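Local coordinates for amyloid beta A4 protein-binding family B member 1 (Homo sapiens, PDB 2HO2), which binds proline-rich peptides, such as that of the actin-regulatory protein hMena, through its WW domain, at residues L4-M9 / Y19-P23. Residue numbers count along the deposited sequence, not the author numbering.
Sequences LPAGWM and YWHIP
Residues 4-9 enter the sheet through a type II beta turn, Pro5 to Trp8, closed by Trp8 N to Pro5 O (3.1 Å); Gly7 takes its third position at phi/psi 94/-14, where a CB would jam against the preceding carbonyl and crowd His21 NE2 and Pro23 CD. From there the chain runs antiparallel to 19-23. Trp8-His21 is a non-hydrogen-bonded pair (CA-CA 4.4 Å) and Met9-Trp20 a hydrogen-bonded one, with Met9 N to Trp20 O at 2.8 Å and Trp20 N to Met9 O at 2.9 Å. Beyond the strand, Ile22 N donates to Gly7 O (2.8 Å), while Ile22 itself turns to phi/psi -58/-44.

Trp8 (chi1 m, chi2 99°) lays its indole across the neighbouring strand on the face it shares with His21. His21, with chi1 t, sets CB 3.5 Å from the centroid of the Trp8 six-membered ring and 4° off its normal, a CH-pi contact; its ND1 bonds Thr24 OG1. Trp8 CE3 also meets Tyr19 CB at 3.7 Å. Leu4 (m, t) brings CD1 to 4.0 Å from Tyr19 CD1 at the ring edge. Pro32 touches both Trp8 and Tyr19.

The opposite face carries Met9 and Trp20. Met9 (m, t, t) reaches past the strand end, its CG 3.6 Å from Ile22 CD1, whereas Trp20 (chi1 t, chi2 26°) packs on an apolar side chain of the bound hMena peptide, adding to the binding surface. The second signature tryptophan lies later in the chain; Trp8, packed with C-terminal Pro32 on one face of the three-stranded antiparallel sheet, is the first of the WW domain.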
loop_
_atom_site.group_PDB
_atom_site.type_symbol
_atom_site.label_atom_id
_atom_site.label_comp_id
_atom_site.label_asym_id
_atom_site.label_seq_id
_atom_site.Cartn_x
_atom_site.Cartn_y
_atom_site.Cartn_z
ATOM N N LEU A 4 -2.326 5.340 9.433
ATOM C CA LEU A 4 -2.219 3.908 9.279
ATOM C C LEU A 4 -1.196 3.340 10.225
ATOM O O LEU A 4 -0.350 4.080 10.747
ATOM C CB LEU A 4 -1.808 3.602 7.834
ATOM C CG LEU A 4 -2.750 3.990 6.697
ATOM C CD1 LEU A 4 -2.141 3.662 5.379
ATOM C CD2 LEU A 4 -4.105 3.305 6.848
ATOM N N PRO A 5 -1.224 2.012 10.462
ATOM C CA PRO A 5 -0.257 1.456 11.316
ATOM C C PRO A 5 1.113 1.655 10.747
ATOM O O PRO A 5 1.306 1.828 9.524
ATOM C CB PRO A 5 -0.665 -0.024 11.379
ATOM C CG PRO A 5 -2.042 -0.034 11.094
ATOM C CD PRO A 5 -2.133 0.966 9.999
ATOM N N ALA A 6 2.107 1.595 11.598
ATOM C CA ALA A 6 3.465 1.760 11.219
ATOM C C ALA A 6 3.808 0.845 10.051
ATOM O O ALA A 6 3.457 -0.345 10.000
ATOM C CB ALA A 6 4.374 1.441 12.448
ATOM N N GLY A 7 4.507 1.416 9.093
ATOM C CA GLY A 7 4.970 0.676 7.928
ATOM C C GLY A 7 4.078 0.720 6.707
ATOM O O GLY A 7 4.532 0.324 5.682
ATOM N N TRP A 8 2.835 1.167 6.855
ATOM C CA TRP A 8 1.875 1.140 5.748
ATOM C C TRP A 8 1.755 2.493 5.099
ATOM O O TRP A 8 1.726 3.544 5.751
ATOM C CB TRP A 8 0.518 0.698 6.282
ATOM C CG TRP A 8 0.413 -0.711 6.632
ATOM C CD1 TRP A 8 0.517 -1.278 7.884
ATOM C CD2 TRP A 8 0.088 -1.778 5.764
ATOM N NE1 TRP A 8 0.295 -2.615 7.834
ATOM C CE2 TRP A 8 -0.004 -2.951 6.541
ATOM C CE3 TRP A 8 -0.176 -1.868 4.387
ATOM C CZ2 TRP A 8 -0.306 -4.163 5.996
ATOM C CZ3 TRP A 8 -0.473 -3.117 3.838
ATOM C CH2 TRP A 8 -0.551 -4.234 4.653
ATOM N N MET A 9 1.577 2.450 3.782
ATOM C CA MET A 9 1.214 3.630 3.011
ATOM C C MET A 9 0.100 3.316 2.042
ATOM O O MET A 9 -0.085 2.230 1.527
ATOM C CB MET A 9 2.386 4.216 2.222
ATOM C CG MET A 9 3.641 4.409 3.014
ATOM S SD MET A 9 4.861 5.574 2.375
ATOM C CE MET A 9 5.783 5.861 3.886
ATOM N N TYR A 19 -3.058 -0.510 -0.373
ATOM C CA TYR A 19 -2.130 -0.322 0.741
ATOM C C TYR A 19 -0.872 -1.137 0.542
ATOM O O TYR A 19 -0.931 -2.286 0.114
ATOM C CB TYR A 19 -2.814 -0.671 2.047
ATOM C CG TYR A 19 -4.076 0.108 2.251
ATOM C CD1 TYR A 19 -4.070 1.357 2.809
ATOM C CD2 TYR A 19 -5.295 -0.370 1.776
ATOM C CE1 TYR A 19 -5.222 2.091 2.903
ATOM C CE2 TYR A 19 -6.455 0.401 1.849
ATOM C CZ TYR A 19 -6.415 1.618 2.422
ATOM O OH TYR A 19 -7.566 2.367 2.562
ATOM N N TRP A 20 0.252 -0.528 0.875
ATOM C CA TRP A 20 1.586 -1.095 0.743
ATOM C C TRP A 20 2.298 -1.104 2.079
ATOM O O TRP A 20 2.412 -0.046 2.751
ATOM C CB TRP A 20 2.363 -0.236 -0.263
ATOM C CG TRP A 20 3.820 -0.531 -0.419
ATOM C CD1 TRP A 20 4.509 -1.682 -0.195
ATOM C CD2 TRP A 20 4.774 0.445 -0.798
ATOM N NE1 TRP A 20 5.858 -1.484 -0.483
ATOM C CE2 TRP A 20 6.042 -0.179 -0.805
ATOM C CE3 TRP A 20 4.692 1.794 -1.079
ATOM C CZ2 TRP A 20 7.218 0.500 -1.132
ATOM C CZ3 TRP A 20 5.886 2.468 -1.408
ATOM C CH2 TRP A 20 7.098 1.811 -1.433
ATOM N N HIS A 21 2.728 -2.289 2.485
ATOM C CA HIS A 21 3.483 -2.442 3.745
ATOM C C HIS A 21 4.936 -2.403 3.361
ATOM O O HIS A 21 5.470 -3.334 2.786
ATOM C CB HIS A 21 3.132 -3.739 4.392
ATOM C CG HIS A 21 3.769 -3.929 5.729
ATOM N ND1 HIS A 21 4.691 -4.925 5.956
ATOM C CD2 HIS A 21 3.567 -3.274 6.887
ATOM C CE1 HIS A 21 5.026 -4.870 7.228
ATOM N NE2 HIS A 21 4.381 -3.857 7.809
ATOM N N ILE A 22 5.587 -1.307 3.690
ATOM C CA ILE A 22 6.976 -1.092 3.261
ATOM C C ILE A 22 7.950 -2.171 3.727
ATOM O O ILE A 22 8.766 -2.619 2.967
ATOM C CB ILE A 22 7.486 0.290 3.710
ATOM C CG1 ILE A 22 7.165 1.317 2.618
ATOM C CG2 ILE A 22 8.996 0.260 4.013
ATOM C CD1 ILE A 22 5.657 1.546 2.397
ATOM N N PRO A 23 7.870 -2.617 4.991
ATOM C CA PRO A 23 8.893 -3.598 5.400
ATOM C C PRO A 23 8.875 -4.918 4.687
ATOM O O PRO A 23 9.881 -5.608 4.571
ATOM C CB PRO A 23 8.553 -3.795 6.907
ATOM C CG PRO A 23 7.974 -2.495 7.327
ATOM C CD PRO A 23 7.083 -2.129 6.127
#